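Local coordinates for Exo-beta-1,4-mannosidase (Rhizomucor miehei, PDB 4LYP), which probably hydrolyses terminal beta-1,4-linked mannose residues as a glycoside hydrolase family 5 TIM-barrel beta-mannosidase that can also transglycosylate, at residues L131-D136 with N217-K222; A242-F247 with F276-D281; G339-A344 with T352-P357. One frame throughout, in Å; residues are numbered along the deposited sequence.

Interaction 1 of 3, residues L131-D136 with N217-K222; sequences LDYLLD and NTVNGK
Asp132 and Asn217 bring the helix and the irregular loop closest, their CA atoms 5.1 Å apart, with Asp136 facing Asn220 one helical turn on. Asp132 OD2 accepts from Thr218 OG1 at 2.7 Å on the anti side, while Thr218 N, 2.9 Å away, reaches the same OD2 from above the carboxylate plane. The backbone O of Asp132, bonded to Asp136 N within the helix, also receives Asn217 ND2 at 3.1 Å. The other end of that amide shapes the loop: Asn217 OD1 accepts from the backbone N of Val219 and of Asn220, forming an Asx turn within an Asx motif. Val219 CG2 sits squarely over the Tyr133 ring, 3.4 Å from its centroid, as a CH-pi contact. Farther along, Asp136, its CG anti to the backbone N (chi1 -177°), offers the anti lone pair of OD1 to Asn220 ND2 at 3.0 Å, a nearly straight bond (160°). A water that accepts from Asn220 ND2 and Lys222 NZ also donates, weakly, to Leu135 O, bridging loop and helix. Arg215 adds a salt bridge to Asp132 OD2. Helix 125-140 thus fastens the loop ahead of strand 230-234, while Leu131 and Leu135 pack on strand 144-148 and Leu134 on helix 78-90.

Interaction 2 of 3, residues A242-F247 with F276-D281; sequences APASWF and FDRAHD
Phe247 and Ala279 form the apolar half of this contact, in which the first turn of helix 244-257 meets the C-terminal turn of helix 273-280. These are successive helices of the TIM barrel, either side of strand 262-264 in sequence, packing on each other outside the strands. The phenylalanine ring lies flat against the backbone of the second helix: Ala279 CA stands over its centre, 3.6 Å from the centroid and 9° off the ring normal, a CH-pi contact. Ala279 CB extends the same contact to the far end of the ring, 3.7 Å from Phe247 CZ. A chi1 of -74° swings the ring toward helix 273-280 and a chi2 of -75° turns its face to Ala279; Trp246 CE3 lies over the opposite face.

Van der Waals contacts of the Arg278 chain come second. Its CG lies 3.6 Å from Ala244 N, and its CD comes to 3.1 Å from Ala242 O. A bend at chi3 then carries the guanidinium away from Ala244. Although Arg278 NE lies 3.4 Å from Ala242 O, the angle is too poor for a hydrogen bond.

The salt bridges of Arg278 NH2 are made beyond the two segments, with Asp275 and with Glu241, which immediately precedes Ala242.

The direct contact therefore rests on ring packing and the aliphatic part of an arginine, with no hydrogen bond across it, while the guanidinium charge is probably balanced by the two acids. One polar cost remains, since Ala279 O is buried by the contact without a partner.

Interaction 3 of 3, residues G339-A344 with T352-P357; sequences GMARDA and TYKYLP
Arg342 and Tyr353 supply the flat groups that meet the opposite segment. Pro357 CA lies over one face of the Arg342 guanidinium, 3.8 Å above its plane and offset toward the rim, whereas the Tyr353 ring meets Asp343 O at its edge, in plane, with CE1 3.3 Å from that oxygen. Both segments belong to the long loop of the TIM barrel that leads from strand 333-338 to helix 362-380, and the contact folds this loop back on itself. In the first segment an inverse gamma turn centred on Asp343 bends the chain.

The extended side chain of Lys354 runs past two alanines. Its CB is 3.9 Å from Ala344 CB, and its CE is 4.0 Å from Ala341 CB. With CG anti to the backbone N (chi1 173°) and every later torsion also extended, the chain carries its ammonium group past Ala341 to a salt bridge with Glu295. The methylene groups thereby pack against the alanines while the charge is met at the far end. A bound guanidine lies about 12 Å from this side chain.

Arg342 follows a bent course instead: its chi3 of 82° turns the guanidinium toward the Leu356-Pro357 backbone. There NH1 comes to 2.9 Å from Pro357 O. NE bonds to Thr359 O, just beyond this segment, and NH1 forms a salt bridge to the more distant Asp427.

A single water joins the two backbones, accepting from Arg342 N at 2.9 Å and donating to Lys354 O at 2.8 Å.

The three contacts follow one another along the chain, each closing before the next opens, without touching. Centre to centre, interaction 1 lies about 32 Å from interaction 2 and about 35 Å from interaction 3; interactions 2 and 3 are also about 35 Å apart, on opposite sides of the chain's centre. All lie about 20 Å from that centre, in the helices and loops around the barrel strands. Interaction 1 fastens the loop before strand 230-234 to helix 125-140, interaction 2 pairs helices 244-257 and 273-280, which strand 262-264 separates along the chain, and interaction 3 folds the loop after strand 333-338. Each thus joins a different part of the barrel's periphery.

Interaction 1 of 3, residues L131-D136 with N217-K222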
loop_
_atom_site.group_PDB
_atom_site.type_symbol
_atom_site.label_atom_id
_atom_site.label_comp_id
_atom_site.label_asym_id
_atom_site.label_seq_id
_atom_site.Cartn_x
_atom_site.Cartn_y
_atom_site.Cartn_z
ATOM N N LEU A 131 3.570 6.954 13.650
ATOM C CA LEU A 131 3.868 7.383 12.267
ATOM C C LEU A 131 5.102 8.301 12.241
ATOM O O LEU A 131 5.968 8.178 11.338
ATOM C CB LEU A 131 2.614 8.091 11.672
ATOM C CG LEU A 131 2.700 8.502 10.193
ATOM C CD1 LEU A 131 3.030 7.333 9.270
ATOM C CD2 LEU A 131 1.382 9.111 9.818
ATOM N N ASP A 132 5.301 9.166 13.255
ATOM C CA ASP A 132 6.493 9.978 13.314
ATOM C C ASP A 132 7.728 9.086 13.402
ATOM O O ASP A 132 8.713 9.324 12.729
ATOM C CB ASP A 132 6.490 10.853 14.618
ATOM C CG ASP A 132 5.458 11.945 14.643
ATOM O OD1 ASP A 132 4.857 12.312 13.607
ATOM O OD2 ASP A 132 5.252 12.477 15.765
ATOM N N TYR A 133 7.709 8.063 14.261
ATOM C CA TYR A 133 8.842 7.167 14.401
ATOM C C TYR A 133 9.071 6.339 13.135
ATOM O O TYR A 133 10.219 6.116 12.744
ATOM C CB TYR A 133 8.685 6.208 15.597
ATOM C CG TYR A 133 9.128 6.788 16.899
ATOM C CD1 TYR A 133 10.446 6.821 17.219
ATOM C CD2 TYR A 133 8.200 7.387 17.772
ATOM C CE1 TYR A 133 10.873 7.384 18.444
ATOM C CE2 TYR A 133 8.603 7.951 18.976
ATOM C CZ TYR A 133 9.931 7.968 19.298
ATOM O OH TYR A 133 10.363 8.495 20.480
ATOM N N LEU A 134 7.995 5.898 12.484
ATOM C CA LEU A 134 8.144 5.205 11.205
ATOM C C LEU A 134 8.921 6.034 10.207
ATOM O O LEU A 134 9.908 5.584 9.621
ATOM C CB LEU A 134 6.748 4.818 10.703
ATOM C CG LEU A 134 6.743 4.212 9.262
ATOM C CD1 LEU A 134 7.524 2.915 9.219
ATOM C CD2 LEU A 134 5.302 3.992 8.878
ATOM N N LEU A 135 8.524 7.300 10.068
ATOM C CA LEU A 135 9.140 8.156 9.089
ATOM C C LEU A 135 10.565 8.520 9.479
ATOM O O LEU A 135 11.422 8.656 8.607
ATOM C CB LEU A 135 8.309 9.422 8.863
ATOM C CG LEU A 135 7.003 9.171 8.091
ATOM C CD1 LEU A 135 6.070 10.382 8.113
ATOM C CD2 LEU A 135 7.306 8.790 6.638
ATOM N N ASP A 136 10.854 8.667 10.790
ATOM C CA ASP A 136 12.184 8.949 11.213
ATOM C C ASP A 136 13.122 7.753 10.970
ATOM O O ASP A 136 14.276 7.943 10.542
ATOM C CB ASP A 136 12.234 9.360 12.699
ATOM C CG ASP A 136 13.637 9.726 13.084
ATOM O OD1 ASP A 136 14.116 10.757 12.614
ATOM O OD2 ASP A 136 14.264 8.947 13.841
ATOM N N ASN A 217 6.649 16.250 12.890
ATOM C CA ASN A 217 7.244 14.991 13.374
ATOM C C ASN A 217 7.817 15.241 14.743
ATOM O O ASN A 217 8.755 16.063 14.883
ATOM C CB ASN A 217 8.310 14.549 12.362
ATOM C CG ASN A 217 8.812 13.159 12.651
ATOM O OD1 ASN A 217 9.265 12.905 13.779
ATOM N ND2 ASN A 217 8.725 12.252 11.676
ATOM N N THR A 218 7.326 14.570 15.779
ATOM C CA THR A 218 7.774 14.863 17.130
ATOM C C THR A 218 9.202 14.366 17.390
ATOM O O THR A 218 9.819 14.761 18.389
ATOM C CB THR A 218 6.815 14.207 18.166
ATOM O OG1 THR A 218 6.784 12.782 17.967
ATOM C CG2 THR A 218 5.423 14.803 18.132
ATOM N N VAL A 219 9.686 13.455 16.538
ATOM C CA VAL A 219 10.974 12.834 16.738
ATOM C C VAL A 219 12.090 13.708 16.099
ATOM O O VAL A 219 13.111 13.970 16.689
ATOM C CB VAL A 219 10.944 11.415 16.170
ATOM C CG1 VAL A 219 12.357 10.754 16.274
ATOM C CG2 VAL A 219 9.887 10.582 16.899
ATOM N N ASN A 220 11.868 14.131 14.828
ATOM C CA ASN A 220 12.880 14.853 14.091
ATOM C C ASN A 220 12.532 16.281 13.736
ATOM O O ASN A 220 13.359 16.971 13.159
ATOM C CB ASN A 220 13.344 14.051 12.864
ATOM C CG ASN A 220 12.256 13.863 11.829
ATOM O OD1 ASN A 220 11.431 14.737 11.574
ATOM N ND2 ASN A 220 12.294 12.715 11.208
ATOM N N GLY A 221 11.328 16.757 14.089
ATOM C CA GLY A 221 10.915 18.150 13.941
ATOM C C GLY A 221 10.442 18.532 12.568
ATOM O O GLY A 221 9.974 19.662 12.406
ATOM N N LYS A 222 10.547 17.671 11.554
ATOM C CA LYS A 222 10.121 18.064 10.210
ATOM C C LYS A 222 8.615 18.136 10.090
ATOM O O LYS A 222 7.900 17.227 10.581
ATOM C CB LYS A 222 10.702 17.094 9.152
ATOM C CG LYS A 222 12.198 17.203 9.036
ATOM C CD LYS A 222 12.764 16.278 7.977
ATOM C CE LYS A 222 12.898 14.823 8.487
ATOM N NZ LYS A 222 13.324 13.882 7.357
HETATM O O HOH W 1 11.496 11.699 8.436
#

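Interaction 2 of 3, residues A242-F247 with F276-D281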
loop_
_atom_site.group_PDB
_atom_site.type_symbol
_atom_site.label_atom_id
_atom_site.label_comp_id
_atom_site.label_asym_id
_atom_site.label_seq_id
_atom_site.Cartn_x
_atom_site.Cartn_y
_atom_site.Cartn_z
ATOM N N ALA A 242 -14.415 5.227 -8.855
ATOM C CA ALA A 242 -14.753 6.564 -8.392
ATOM C C ALA A 242 -14.792 7.503 -9.613
ATOM O O ALA A 242 -14.072 7.305 -10.605
ATOM C CB ALA A 242 -13.716 7.012 -7.419
ATOM N N PRO A 243 -15.591 8.589 -9.545
ATOM C CA PRO A 243 -15.699 9.448 -10.723
ATOM C C PRO A 243 -14.456 10.256 -10.941
ATOM O O PRO A 243 -13.732 10.676 -9.981
ATOM C CB PRO A 243 -16.884 10.326 -10.404
ATOM C CG PRO A 243 -17.019 10.242 -8.940
ATOM C CD PRO A 243 -16.484 8.953 -8.468
ATOM N N ALA A 244 -14.179 10.556 -12.218
ATOM C CA ALA A 244 -13.043 11.390 -12.598
ATOM C C ALA A 244 -13.025 12.699 -11.799
ATOM O O ALA A 244 -11.977 13.212 -11.385
ATOM C CB ALA A 244 -13.039 11.698 -14.103
ATOM N N SER A 245 -14.210 13.300 -11.622
ATOM C CA SER A 245 -14.261 14.609 -10.932
ATOM C C SER A 245 -13.765 14.510 -9.493
ATOM O O SER A 245 -13.210 15.463 -8.960
ATOM C CB SER A 245 -15.716 15.114 -10.932
ATOM O OG SER A 245 -16.613 14.133 -10.353
ATOM N N TRP A 246 -13.962 13.342 -8.844
ATOM C CA TRP A 246 -13.477 13.171 -7.462
ATOM C C TRP A 246 -11.950 13.064 -7.463
ATOM O O TRP A 246 -11.286 13.717 -6.654
ATOM C CB TRP A 246 -14.144 11.977 -6.834
ATOM C CG TRP A 246 -13.676 11.640 -5.466
ATOM C CD1 TRP A 246 -14.075 12.225 -4.309
ATOM C CD2 TRP A 246 -12.694 10.604 -5.101
ATOM N NE1 TRP A 246 -13.440 11.639 -3.220
ATOM C CE2 TRP A 246 -12.599 10.637 -3.661
ATOM C CE3 TRP A 246 -11.915 9.697 -5.827
ATOM C CZ2 TRP A 246 -11.770 9.782 -2.961
ATOM C CZ3 TRP A 246 -11.129 8.790 -5.097
ATOM C CH2 TRP A 246 -11.030 8.869 -3.682
ATOM N N PHE A 247 -11.379 12.285 -8.401
ATOM C CA PHE A 247 -9.948 12.250 -8.510
ATOM C C PHE A 247 -9.402 13.627 -8.773
ATOM O O PHE A 247 -8.349 13.997 -8.188
ATOM C CB PHE A 247 -9.498 11.316 -9.624
ATOM C CG PHE A 247 -9.647 9.865 -9.281
ATOM C CD1 PHE A 247 -8.748 9.217 -8.389
ATOM C CD2 PHE A 247 -10.702 9.083 -9.833
ATOM C CE1 PHE A 247 -8.877 7.886 -8.090
ATOM C CE2 PHE A 247 -10.805 7.727 -9.508
ATOM C CZ PHE A 247 -9.886 7.132 -8.644
ATOM N N PHE A 276 -8.532 3.159 -15.912
ATOM C CA PHE A 276 -7.173 3.688 -15.671
ATOM C C PHE A 276 -7.093 5.177 -15.892
ATOM O O PHE A 276 -6.512 5.923 -15.060
ATOM C CB PHE A 276 -6.206 2.905 -16.585
ATOM C CG PHE A 276 -4.758 3.243 -16.391
ATOM C CD1 PHE A 276 -4.164 4.278 -17.122
ATOM C CD2 PHE A 276 -3.967 2.497 -15.479
ATOM C CE1 PHE A 276 -2.801 4.532 -16.956
ATOM C CE2 PHE A 276 -2.627 2.767 -15.320
ATOM C CZ PHE A 276 -2.050 3.760 -16.067
ATOM N N ASP A 277 -7.631 5.666 -17.001
ATOM C CA ASP A 277 -7.567 7.087 -17.325
ATOM C C ASP A 277 -8.432 7.935 -16.395
ATOM O O ASP A 277 -8.109 9.066 -16.069
ATOM C CB ASP A 277 -7.935 7.336 -18.804
ATOM C CG ASP A 277 -6.897 6.787 -19.743
ATOM O OD1 ASP A 277 -5.762 6.475 -19.317
ATOM O OD2 ASP A 277 -7.159 6.745 -20.964
ATOM N N ARG A 278 -9.558 7.371 -15.989
ATOM C CA ARG A 278 -10.467 8.087 -15.079
ATOM C C ARG A 278 -9.721 8.454 -13.758
ATOM O O ARG A 278 -9.938 9.518 -13.190
ATOM C CB ARG A 278 -11.649 7.185 -14.756
ATOM C CG ARG A 278 -12.568 7.653 -13.685
ATOM C CD ARG A 278 -13.892 6.905 -13.634
ATOM N NE ARG A 278 -13.658 5.467 -13.393
ATOM C CZ ARG A 278 -14.507 4.487 -13.676
ATOM N NH1 ARG A 278 -15.736 4.774 -14.159
ATOM N NH2 ARG A 278 -14.142 3.176 -13.477
ATOM N N ALA A 279 -8.826 7.560 -13.313
ATOM C CA ALA A 279 -8.072 7.813 -12.099
ATOM C C ALA A 279 -6.816 8.662 -12.352
ATOM O O ALA A 279 -6.409 9.444 -11.527
ATOM C CB ALA A 279 -7.603 6.475 -11.470
ATOM N N HIS A 280 -6.152 8.414 -13.519
ATOM C CA HIS A 280 -4.772 8.911 -13.693
ATOM C C HIS A 280 -4.637 10.122 -14.615
ATOM O O HIS A 280 -3.598 10.782 -14.536
ATOM C CB HIS A 280 -3.889 7.792 -14.226
ATOM C CG HIS A 280 -3.774 6.637 -13.278
ATOM N ND1 HIS A 280 -4.138 5.372 -13.582
ATOM C CD2 HIS A 280 -3.191 6.567 -12.026
ATOM C CE1 HIS A 280 -3.885 4.558 -12.518
ATOM N NE2 HIS A 280 -3.284 5.260 -11.598
ATOM N N ASP A 281 -5.620 10.391 -15.496
ATOM C CA ASP A 281 -5.446 11.482 -16.455
ATOM C C ASP A 281 -5.888 12.800 -15.816
ATOM O O ASP A 281 -6.933 13.365 -16.149
ATOM C CB ASP A 281 -6.221 11.167 -17.745
ATOM C CG ASP A 281 -5.950 12.167 -18.856
ATOM O OD1 ASP A 281 -5.003 12.921 -18.753
ATOM O OD2 ASP A 281 -6.711 12.146 -19.821
#

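Interaction 3 of 3, residues G339-A344 with T352-P357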
loop_
_atom_site.group_PDB
_atom_site.type_symbol
_atom_site.label_atom_id
_atom_site.label_comp_id
_atom_site.label_asym_id
_atom_site.label_seq_id
_atom_site.Cartn_x
_atom_site.Cartn_y
_atom_site.Cartn_z
ATOM N N GLY A 339 0.980 -10.154 -4.731
ATOM C CA GLY A 339 1.381 -11.178 -3.752
ATOM C C GLY A 339 0.742 -12.502 -4.123
ATOM O O GLY A 339 -0.041 -12.650 -5.048
ATOM N N MET A 340 1.157 -13.536 -3.355
ATOM C CA MET A 340 0.686 -14.915 -3.564
ATOM C C MET A 340 0.787 -15.644 -2.221
ATOM O O MET A 340 1.669 -15.362 -1.412
ATOM C CB MET A 340 1.494 -15.588 -4.673
ATOM C CG MET A 340 1.109 -17.011 -4.926
ATOM S SD MET A 340 1.824 -17.721 -6.436
ATOM C CE MET A 340 0.751 -16.983 -7.690
ATOM N N ALA A 341 -0.143 -16.596 -2.075
ATOM C CA ALA A 341 -0.247 -17.443 -0.889
ATOM C C ALA A 341 0.914 -18.442 -0.830
ATOM O O ALA A 341 1.661 -18.669 -1.791
ATOM C CB ALA A 341 -1.558 -18.209 -0.961
ATOM N N ARG A 342 1.008 -19.075 0.340
ATOM C CA ARG A 342 1.944 -20.208 0.551
ATOM C C ARG A 342 1.399 -21.417 -0.166
ATOM O O ARG A 342 0.328 -21.404 -0.776
ATOM C CB ARG A 342 2.145 -20.433 2.033
ATOM C CG ARG A 342 2.432 -19.133 2.844
ATOM C CD ARG A 342 2.838 -19.364 4.282
ATOM N NE ARG A 342 4.269 -19.689 4.459
ATOM C CZ ARG A 342 5.209 -18.767 4.564
ATOM N NH1 ARG A 342 6.475 -19.187 4.840
ATOM N NH2 ARG A 342 4.976 -17.461 4.389
ATOM N N ASP A 343 2.194 -22.517 -0.114
ATOM C CA ASP A 343 1.907 -23.721 -0.916
ATOM C C ASP A 343 0.767 -24.609 -0.384
ATOM O O ASP A 343 0.959 -25.782 -0.017
ATOM C CB ASP A 343 3.171 -24.592 -1.023
ATOM C CG ASP A 343 4.255 -24.059 -1.951
ATOM O OD1 ASP A 343 3.964 -23.195 -2.856
ATOM O OD2 ASP A 343 5.385 -24.576 -1.872
ATOM N N ALA A 344 -0.458 -24.058 -0.352
ATOM C CA ALA A 344 -1.652 -24.745 0.124
ATOM C C ALA A 344 -1.840 -26.075 -0.576
ATOM O O ALA A 344 -2.339 -27.055 0.027
ATOM C CB ALA A 344 -2.893 -23.877 -0.076
ATOM N N THR A 352 -5.981 -24.775 7.485
ATOM C CA THR A 352 -5.036 -24.125 8.349
ATOM C C THR A 352 -3.595 -24.210 7.780
ATOM O O THR A 352 -2.805 -23.288 8.008
ATOM C CB THR A 352 -5.028 -24.663 9.782
ATOM O OG1 THR A 352 -4.547 -25.976 9.827
ATOM C CG2 THR A 352 -6.438 -24.586 10.357
ATOM N N TYR A 353 -3.239 -25.282 7.073
ATOM C CA TYR A 353 -1.913 -25.474 6.551
ATOM C C TYR A 353 -1.511 -24.341 5.644
ATOM O O TYR A 353 -0.331 -23.933 5.624
ATOM C CB TYR A 353 -1.870 -26.836 5.850
ATOM C CG TYR A 353 -0.604 -27.140 5.099
ATOM C CD1 TYR A 353 -0.460 -26.724 3.771
ATOM C CD2 TYR A 353 0.457 -27.830 5.710
ATOM C CE1 TYR A 353 0.650 -27.000 3.056
ATOM C CE2 TYR A 353 1.627 -28.077 4.982
ATOM C CZ TYR A 353 1.711 -27.659 3.680
ATOM O OH TYR A 353 2.852 -27.878 2.957
ATOM N N LYS A 354 -2.440 -23.736 4.906
ATOM C CA LYS A 354 -2.185 -22.656 3.979
ATOM C C LYS A 354 -1.542 -21.489 4.646
ATOM O O LYS A 354 -0.793 -20.729 4.021
ATOM C CB LYS A 354 -3.546 -22.226 3.343
ATOM C CG LYS A 354 -3.477 -20.992 2.456
ATOM C CD LYS A 354 -4.820 -20.801 1.772
ATOM C CE LYS A 354 -4.854 -19.533 0.912
ATOM N NZ LYS A 354 -6.214 -19.426 0.318
ATOM N N TYR A 355 -1.820 -21.261 5.951
ATOM C CA TYR A 355 -1.398 -20.055 6.651
ATOM C C TYR A 355 -0.248 -20.305 7.642
ATOM O O TYR A 355 0.156 -19.377 8.280
ATOM C CB TYR A 355 -2.611 -19.413 7.384
ATOM C CG TYR A 355 -3.734 -19.143 6.414
ATOM C CD1 TYR A 355 -3.623 -18.111 5.470
ATOM C CD2 TYR A 355 -4.862 -19.885 6.401
ATOM C CE1 TYR A 355 -4.637 -17.895 4.538
ATOM C CE2 TYR A 355 -5.891 -19.686 5.480
ATOM C CZ TYR A 355 -5.771 -18.698 4.516
ATOM O OH TYR A 355 -6.728 -18.413 3.580
ATOM N N LEU A 356 0.233 -21.553 7.721
ATOM C CA LEU A 356 1.348 -21.776 8.666
ATOM C C LEU A 356 2.643 -21.216 8.093
ATOM O O LEU A 356 2.998 -21.462 6.934
ATOM C CB LEU A 356 1.524 -23.284 8.896
ATOM C CG LEU A 356 0.369 -23.980 9.680
ATOM C CD1 LEU A 356 0.686 -25.446 9.747
ATOM C CD2 LEU A 356 0.266 -23.381 11.082
ATOM N N PRO A 357 3.419 -20.540 8.931
ATOM C CA PRO A 357 4.731 -20.077 8.425
ATOM C C PRO A 357 5.692 -21.184 8.017
ATOM O O PRO A 357 6.533 -20.992 7.145
ATOM C CB PRO A 357 5.313 -19.299 9.650
ATOM C CG PRO A 357 4.075 -18.815 10.374
ATOM C CD PRO A 357 3.068 -19.933 10.249
HETATM O O HOH W 2 -1.031 -18.491 2.312
#